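Local coordinates for beta-catenin homolog sys-1 (Caenorhabditis elegans, PDB 3C2G), which acts as a transcriptional coregulator in the Wnt signalling asymmetry pathway, binding the TCF factor POP-1 directly to activate or repress target genes, at residues A[80-85]-A[134-139]; A[87-92]-A[141-146]. One frame throughout, in Å; residues are numbered along the deposited sequence.

Contact 1 (A[80-85]-A[134-139])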
ATOM      1  N   ASN A  80      35.976  15.231  17.089  1.00 37.50           N
ATOM      2  CA  ASN A  80      36.970  15.360  16.022  1.00 36.79           C
ATOM      3  C   ASN A  80      37.067  14.105  15.167  1.00 35.65           C
ATOM      4  O   ASN A  80      37.000  14.173  13.937  1.00 35.21           O
ATOM      5  CB  ASN A  80      38.343  15.705  16.606  1.00 38.29           C
ATOM      6  CG  ASN A  80      38.488  17.179  16.941  1.00 40.64           C
ATOM      7  OD1 ASN A  80      39.164  17.909  16.230  1.00 45.55           O
ATOM      8  ND2 ASN A  80      37.852  17.622  18.020  1.00 43.36           N
ATOM      9  N   LEU A  81      37.219  12.958  15.829  1.00 34.94           N
ATOM     10  CA  LEU A  81      37.296  11.669  15.149  1.00 34.55           C
ATOM     11  C   LEU A  81      36.002  11.324  14.395  1.00 35.69           C
ATOM     12  O   LEU A  81      36.042  10.820  13.266  1.00 36.15           O
ATOM     13  CB  LEU A  81      37.648  10.564  16.143  1.00 33.98           C
ATOM     14  CG  LEU A  81      38.907  10.745  17.002  1.00 33.11           C
ATOM     15  CD1 LEU A  81      38.981   9.668  18.053  1.00 31.22           C
ATOM     16  CD2 LEU A  81      40.187  10.754  16.174  1.00 31.38           C
ATOM     17  N   LEU A  82      34.853  11.613  15.005  1.00 35.97           N
ATOM     18  CA  LEU A  82      33.581  11.321  14.351  1.00 35.34           C
ATOM     19  C   LEU A  82      33.366  12.227  13.163  1.00 34.78           C
ATOM     20  O   LEU A  82      32.747  11.825  12.183  1.00 34.13           O
ATOM     21  CB  LEU A  82      32.414  11.395  15.331  1.00 35.51           C
ATOM     22  CG  LEU A  82      32.478  10.340  16.443  1.00 35.03           C
ATOM     23  CD1 LEU A  82      31.446  10.610  17.539  1.00 32.55           C
ATOM     24  CD2 LEU A  82      32.344   8.932  15.872  1.00 35.34           C
ATOM     25  N   ASP A  83      33.909  13.439  13.235  1.00 35.24           N
ATOM     26  CA  ASP A  83      33.817  14.368  12.110  1.00 35.73           C
ATOM     27  C   ASP A  83      34.675  13.917  10.938  1.00 35.72           C
ATOM     28  O   ASP A  83      34.295  14.102   9.786  1.00 35.60           O
ATOM     29  CB  ASP A  83      34.188  15.790  12.508  1.00 36.28           C
ATOM     30  CG  ASP A  83      33.880  16.788  11.404  1.00 39.47           C
ATOM     31  OD1 ASP A  83      32.683  17.024  11.115  1.00 41.47           O
ATOM     32  OD2 ASP A  83      34.836  17.311  10.797  1.00 41.93           O
ATOM     33  N   ILE A  84      35.829  13.320  11.234  1.00 36.21           N
ATOM     34  CA  ILE A  84      36.643  12.711  10.194  1.00 35.82           C
ATOM     35  C   ILE A  84      35.829  11.576   9.583  1.00 35.68           C
ATOM     36  O   ILE A  84      35.638  11.517   8.367  1.00 36.68           O
ATOM     37  CB  ILE A  84      37.994  12.176  10.756  1.00 36.10           C
ATOM     38  CG1 ILE A  84      38.955  13.332  11.064  1.00 35.88           C
ATOM     39  CG2 ILE A  84      38.641  11.201   9.777  1.00 34.51           C
ATOM     40  CD1 ILE A  84      40.045  12.980  12.091  1.00 35.76           C
ATOM     41  N   LEU A  85      35.325  10.691  10.433  1.00 35.29           N
ATOM     42  CA  LEU A  85      34.532   9.559   9.964  1.00 35.74           C
ATOM     43  C   LEU A  85      33.361   9.995   9.086  1.00 35.88           C
ATOM     44  O   LEU A  85      33.131   9.410   8.030  1.00 35.22           O
ATOM     45  CB  LEU A  85      34.043   8.716  11.142  1.00 35.58           C
ATOM     46  CG  LEU A  85      33.169   7.498  10.837  1.00 37.55           C
ATOM     47  CD1 LEU A  85      33.816   6.508   9.845  1.00 36.98           C
ATOM     48  CD2 LEU A  85      32.837   6.810  12.143  1.00 39.64           C
ATOM     49  N   LYS A 134      25.743  15.335  23.335  1.00 44.94           N
ATOM     50  CA  LYS A 134      24.650  15.445  22.357  1.00 44.42           C
ATOM     51  C   LYS A 134      25.164  15.756  20.944  1.00 42.18           C
ATOM     52  O   LYS A 134      24.582  15.323  19.953  1.00 40.96           O
ATOM     53  CB  LYS A 134      23.569  16.456  22.806  1.00 44.90           C
ATOM     54  CG  LYS A 134      23.899  17.948  22.566  1.00 46.46           C
ATOM     55  CD  LYS A 134      22.783  18.895  23.023  1.00 46.76           C
ATOM     56  CE  LYS A 134      22.668  18.927  24.551  1.00 52.69           C
ATOM     57  NZ  LYS A 134      21.815  20.042  25.072  1.00 54.06           N
ATOM     58  N   HIS A 135      26.272  16.482  20.863  1.00 41.08           N
ATOM     59  CA  HIS A 135      26.873  16.811  19.575  1.00 40.22           C
ATOM     60  C   HIS A 135      27.566  15.625  18.909  1.00 39.45           C
ATOM     61  O   HIS A 135      27.588  15.533  17.687  1.00 39.22           O
ATOM     62  CB  HIS A 135      27.815  18.000  19.715  1.00 40.37           C
ATOM     63  CG  HIS A 135      27.170  19.186  20.352  1.00 41.31           C
ATOM     64  ND1 HIS A 135      26.192  19.926  19.722  1.00 42.19           N
ATOM     65  CD2 HIS A 135      27.333  19.740  21.578  1.00 41.90           C
ATOM     66  CE1 HIS A 135      25.793  20.895  20.527  1.00 43.04           C
ATOM     67  NE2 HIS A 135      26.470  20.807  21.659  1.00 42.00           N
ATOM     68  N   CYS A 136      28.102  14.711  19.714  1.00 38.81           N
ATOM     69  CA  CYS A 136      28.636  13.449  19.202  1.00 38.97           C
ATOM     70  C   CYS A 136      27.531  12.560  18.659  1.00 38.11           C
ATOM     71  O   CYS A 136      27.653  12.010  17.561  1.00 38.11           O
ATOM     72  CB  CYS A 136      29.447  12.715  20.277  1.00 39.39           C
ATOM     73  SG  CYS A 136      31.025  13.534  20.620  1.00 41.80           S
ATOM     74  N   ALA A 137      26.456  12.436  19.433  1.00 37.47           N
ATOM     75  CA  ALA A 137      25.245  11.737  19.006  1.00 36.87           C
ATOM     76  C   ALA A 137      24.766  12.213  17.639  1.00 37.05           C
ATOM     77  O   ALA A 137      24.529  11.403  16.735  1.00 36.89           O
ATOM     78  CB  ALA A 137      24.150  11.926  20.037  1.00 36.42           C
ATOM     79  N   ASN A 138      24.643  13.528  17.482  1.00 37.42           N
ATOM     80  CA  ASN A 138      24.086  14.085  16.254  1.00 38.90           C
ATOM     81  C   ASN A 138      24.950  13.750  15.060  1.00 37.90           C
ATOM     82  O   ASN A 138      24.464  13.562  13.951  1.00 38.75           O
ATOM     83  CB  ASN A 138      23.890  15.600  16.365  1.00 40.20           C
ATOM     84  CG  ASN A 138      23.376  16.215  15.069  1.00 45.39           C
ATOM     85  OD1 ASN A 138      24.059  17.039  14.439  1.00 47.19           O
ATOM     86  ND2 ASN A 138      22.172  15.787  14.638  1.00 48.28           N
ATOM     87  N   GLN A 139      26.243  13.650  15.309  1.00 37.43           N
ATOM     88  CA  GLN A 139      27.199  13.321  14.277  1.00 36.50           C
ATOM     89  C   GLN A 139      27.141  11.852  13.863  1.00 34.77           C
ATOM     90  O   GLN A 139      27.281  11.530  12.688  1.00 34.26           O
ATOM     91  CB  GLN A 139      28.593  13.676  14.763  1.00 37.90           C
ATOM     92  CG  GLN A 139      29.484  14.105  13.645  1.00 42.64           C
ATOM     93  CD  GLN A 139      30.487  15.115  14.082  1.00 46.67           C
ATOM     94  OE1 GLN A 139      31.136  14.966  15.134  1.00 44.93           O
ATOM     95  NE2 GLN A 139      30.645  16.162  13.272  1.00 49.03           N
TER
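Cys136 is the first residue of 134-139 to touch 80-85, and it does so through its methylene: CB lies 4.0 Å from CD1 of Leu82, the leucine methyl reaching across to rest on the base of the cysteine side chain and beside its carbonyl oxygen. One turn on, Gln139 takes up the remainder of the contact. Its chain bends at the second torsion (chi2 148°), which lays the amide against the Leu82-Asp83 turn of the other helix. There OE1 rests 3.8 Å from CB of Leu82, while NE2 comes within 3.1 Å of OD1 of Asp83 at an angle too poor for a hydrogen bond; the amide and carboxylate planes stand 45° apart. The carboxylate is instead engaged by Arg31, Arg86 and Arg87 in salt bridges. Trimming Gln139 to an alanine would probably open a gap beside Leu82 and Asp83 where the amide now packs. The two segments run nearly parallel, their axes 13° apart and 9.8 Å at closest approach. Helix 20-37 packs against helix 71-90 through Leu81 and Ile84, helix 47-62 meets Ile84 and Leu85, and helix 115-122 closes over Leu82 and Leu85.

Contact 2 (A[87-92]-A[141-146])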
ATOM      1  N   ARG A  87      33.117  12.652   7.303  1.00 41.70           N
ATOM      2  CA  ARG A  87      33.657  13.129   6.040  1.00 43.75           C
ATOM      3  C   ARG A  87      34.017  11.993   5.083  1.00 44.34           C
ATOM      4  O   ARG A  87      33.791  12.098   3.871  1.00 44.44           O
ATOM      5  CB  ARG A  87      34.825  14.082   6.294  1.00 43.96           C
ATOM      6  CG  ARG A  87      34.342  15.409   6.885  1.00 45.36           C
ATOM      7  CD  ARG A  87      35.462  16.357   7.287  1.00 45.44           C
ATOM      8  NE  ARG A  87      35.155  17.691   6.769  1.00 50.73           N
ATOM      9  CZ  ARG A  87      34.544  18.652   7.453  1.00 49.81           C
ATOM     10  NH1 ARG A  87      34.196  18.465   8.715  1.00 49.87           N
ATOM     11  NH2 ARG A  87      34.297  19.811   6.868  1.00 52.77           N
ATOM     12  N   PHE A  88      34.523  10.894   5.640  1.00 44.90           N
ATOM     13  CA  PHE A  88      34.789   9.674   4.877  1.00 46.70           C
ATOM     14  C   PHE A  88      33.548   9.079   4.218  1.00 47.14           C
ATOM     15  O   PHE A  88      33.657   8.308   3.269  1.00 47.61           O
ATOM     16  CB  PHE A  88      35.393   8.601   5.788  1.00 47.19           C
ATOM     17  CG  PHE A  88      36.860   8.765   6.040  1.00 49.03           C
ATOM     18  CD1 PHE A  88      37.510   9.967   5.763  1.00 49.01           C
ATOM     19  CD2 PHE A  88      37.596   7.712   6.583  1.00 51.02           C
ATOM     20  CE1 PHE A  88      38.864  10.110   6.001  1.00 50.44           C
ATOM     21  CE2 PHE A  88      38.964   7.846   6.831  1.00 51.15           C
ATOM     22  CZ  PHE A  88      39.599   9.049   6.538  1.00 50.44           C
ATOM     23  N   THR A  89      32.371   9.417   4.727  1.00 47.66           N
ATOM     24  CA  THR A  89      31.144   8.811   4.222  1.00 48.06           C
ATOM     25  C   THR A  89      30.477   9.614   3.100  1.00 48.87           C
ATOM     26  O   THR A  89      29.577   9.105   2.428  1.00 49.45           O
ATOM     27  CB  THR A  89      30.135   8.513   5.352  1.00 47.76           C
ATOM     28  OG1 THR A  89      29.813   9.725   6.037  1.00 47.63           O
ATOM     29  CG2 THR A  89      30.716   7.510   6.341  1.00 46.62           C
ATOM     30  N   PHE A  90      30.915  10.853   2.882  1.00 48.86           N
ATOM     31  CA  PHE A  90      30.377  11.633   1.765  1.00 49.03           C
ATOM     32  C   PHE A  90      31.412  12.189   0.794  1.00 49.55           C
ATOM     33  O   PHE A  90      31.060  12.562  -0.322  1.00 49.87           O
ATOM     34  CB  PHE A  90      29.419  12.740   2.241  1.00 48.58           C
ATOM     35  CG  PHE A  90      30.090  13.878   2.960  1.00 47.24           C
ATOM     36  CD1 PHE A  90      30.767  14.869   2.256  1.00 46.66           C
ATOM     37  CD2 PHE A  90      30.002  13.983   4.343  1.00 46.58           C
ATOM     38  CE1 PHE A  90      31.377  15.931   2.921  1.00 46.27           C
ATOM     39  CE2 PHE A  90      30.601  15.043   5.015  1.00 47.31           C
ATOM     40  CZ  PHE A  90      31.294  16.021   4.299  1.00 47.14           C
ATOM     41  N   LEU A  91      32.673  12.258   1.212  1.00 49.87           N
ATOM     42  CA  LEU A  91      33.724  12.789   0.346  1.00 50.81           C
ATOM     43  C   LEU A  91      33.873  11.930  -0.921  1.00 51.14           C
ATOM     44  O   LEU A  91      34.048  10.711  -0.825  1.00 51.53           O
ATOM     45  CB  LEU A  91      35.047  12.872   1.104  1.00 50.33           C
ATOM     46  CG  LEU A  91      35.765  14.221   1.188  1.00 51.07           C
ATOM     47  CD1 LEU A  91      34.834  15.363   1.591  1.00 50.46           C
ATOM     48  CD2 LEU A  91      36.906  14.111   2.193  1.00 51.69           C
ATOM     49  N   PRO A  92      33.779  12.561  -2.111  1.00 51.20           N
ATOM     50  CA  PRO A  92      33.855  11.822  -3.375  1.00 51.23           C
ATOM     51  C   PRO A  92      35.146  11.019  -3.515  1.00 50.98           C
ATOM     52  O   PRO A  92      35.096   9.851  -3.913  1.00 51.43           O
ATOM     53  CB  PRO A  92      33.786  12.925  -4.439  1.00 50.90           C
ATOM     54  CG  PRO A  92      33.107  14.050  -3.757  1.00 51.40           C
ATOM     55  CD  PRO A  92      33.583  14.003  -2.339  1.00 51.32           C
ATOM     56  N   PHE A 141      24.395   9.981  14.041  1.00 32.69           N
ATOM     57  CA  PHE A 141      23.169   9.902  13.229  1.00 32.55           C
ATOM     58  C   PHE A 141      23.407  10.338  11.792  1.00 33.20           C
ATOM     59  O   PHE A 141      22.860   9.739  10.879  1.00 33.19           O
ATOM     60  CB  PHE A 141      21.999  10.693  13.842  1.00 31.20           C
ATOM     61  CG  PHE A 141      21.354  10.005  15.014  1.00 28.87           C
ATOM     62  CD1 PHE A 141      20.760   8.755  14.866  1.00 27.80           C
ATOM     63  CD2 PHE A 141      21.333  10.605  16.259  1.00 26.61           C
ATOM     64  CE1 PHE A 141      20.159   8.119  15.938  1.00 26.50           C
ATOM     65  CE2 PHE A 141      20.750   9.979  17.332  1.00 26.42           C
ATOM     66  CZ  PHE A 141      20.155   8.726  17.174  1.00 27.99           C
ATOM     67  N   GLN A 142      24.225  11.369  11.587  1.00 34.13           N
ATOM     68  CA  GLN A 142      24.586  11.773  10.219  1.00 35.68           C
ATOM     69  C   GLN A 142      25.433  10.728   9.470  1.00 35.71           C
ATOM     70  O   GLN A 142      25.340  10.610   8.246  1.00 36.66           O
ATOM     71  CB  GLN A 142      25.318  13.106  10.226  1.00 36.35           C
ATOM     72  CG  GLN A 142      24.416  14.322  10.274  1.00 40.81           C
ATOM     73  CD  GLN A 142      25.191  15.568  10.640  1.00 47.03           C
ATOM     74  OE1 GLN A 142      25.721  16.266   9.767  1.00 49.70           O
ATOM     75  NE2 GLN A 142      25.299  15.838  11.942  1.00 49.05           N
ATOM     76  N   ILE A 143      26.258   9.984  10.206  1.00 34.69           N
ATOM     77  CA  ILE A 143      27.114   8.958   9.623  1.00 34.07           C
ATOM     78  C   ILE A 143      26.266   7.779   9.131  1.00 34.50           C
ATOM     79  O   ILE A 143      26.466   7.289   8.018  1.00 34.54           O
ATOM     80  CB  ILE A 143      28.198   8.499  10.645  1.00 34.02           C
ATOM     81  CG1 ILE A 143      29.299   9.562  10.771  1.00 32.27           C
ATOM     82  CG2 ILE A 143      28.776   7.140  10.280  1.00 31.92           C
ATOM     83  CD1 ILE A 143      30.075   9.495  12.099  1.00 28.28           C
ATOM     84  N   PHE A 144      25.319   7.339   9.962  1.00 34.19           N
ATOM     85  CA  PHE A 144      24.353   6.318   9.566  1.00 34.77           C
ATOM     86  C   PHE A 144      23.548   6.766   8.360  1.00 35.93           C
ATOM     87  O   PHE A 144      23.424   6.038   7.388  1.00 35.75           O
ATOM     88  CB  PHE A 144      23.406   6.014  10.707  1.00 33.91           C
ATOM     89  CG  PHE A 144      23.941   5.040  11.693  1.00 33.41           C
ATOM     90  CD1 PHE A 144      24.188   3.731  11.325  1.00 33.83           C
ATOM     91  CD2 PHE A 144      24.168   5.418  13.007  1.00 33.30           C
ATOM     92  CE1 PHE A 144      24.683   2.810  12.253  1.00 35.42           C
ATOM     93  CE2 PHE A 144      24.655   4.499  13.945  1.00 35.29           C
ATOM     94  CZ  PHE A 144      24.912   3.194  13.562  1.00 33.77           C
ATOM     95  N   ASN A 145      23.026   7.986   8.423  1.00 37.87           N
ATOM     96  CA  ASN A 145      22.294   8.561   7.312  1.00 39.90           C
ATOM     97  C   ASN A 145      23.113   8.594   6.033  1.00 40.58           C
ATOM     98  O   ASN A 145      22.621   8.208   4.992  1.00 41.14           O
ATOM     99  CB  ASN A 145      21.769   9.959   7.653  1.00 40.51           C
ATOM    100  CG  ASN A 145      20.872  10.522   6.563  1.00 43.21           C
ATOM    101  OD1 ASN A 145      19.780  10.012   6.316  1.00 45.89           O
ATOM    102  ND2 ASN A 145      21.340  11.564   5.892  1.00 46.26           N
ATOM    103  N   CYS A 146      24.365   9.030   6.111  1.00 42.12           N
ATOM    104  CA  CYS A 146      25.225   9.096   4.928  1.00 42.75           C
ATOM    105  C   CYS A 146      25.535   7.745   4.297  1.00 42.16           C
ATOM    106  O   CYS A 146      25.516   7.622   3.077  1.00 41.57           O
ATOM    107  CB  CYS A 146      26.533   9.784   5.255  1.00 43.50           C
ATOM    108  SG  CYS A 146      26.393  11.547   5.322  1.00 49.49           S
TER
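Thr89 and Cys146 form the centre of this contact, and their CA atoms are the nearest pair between the two segments, 6.0 Å apart. OG1 of Thr89 lies 3.4 Å from CB of Cys146, and CB of the threonine stands 3.8 Å from the same methylene, which therefore packs against the root of the threonine and its hydroxyl rather than against its methyl. That methyl, CG2, is directed instead to Ile143, one turn back along helix 134-150, and meets its CG2 loosely at 4.4 Å. Sulfur and aromatic ring supply a second, more peripheral kind of contact: SG of Cys146 approaches CD2 of Phe90 obliquely at 4.5 Å. The polar bonds of Thr89 and Arg87 stay within helix 71-90 and the residues that follow it. A chi1 of 59° folds the threonine hydroxyl back over its own helix, where OG1 bonds to the carbonyl oxygen of Arg86, so the group that faces Cys146 is already tied. Arg87 O likewise accepts from both Phe90 N and Leu91 N, near the end of the helix. Side-by-side packing of two helices separated in the chain by two short ones is what the armadillo fold is built on: near-parallel helices from successive layers stack into an elongated superhelix, here near its N-terminal end.

Both contacts join helix 71-90 to helix 134-150, and their centres lie about 11 Å apart along the same interface. Contact 1 is the interior one: all four of its touching residues are buried, and a long amide packs there beside an acidic group held by arginines. Contact 2, where helix 71-90 gives way to loop, is only partly buried; Ile143 is its buried member and Phe90 its exposed one, and its chemistry is that of a small hydroxyl, a thiol and an aromatic ring. Ile143 also bridges the two, its CD1 packing 3.5 Å from O of Leu82 and touching Leu85, so that the interface runs on without a break from one contact to the next.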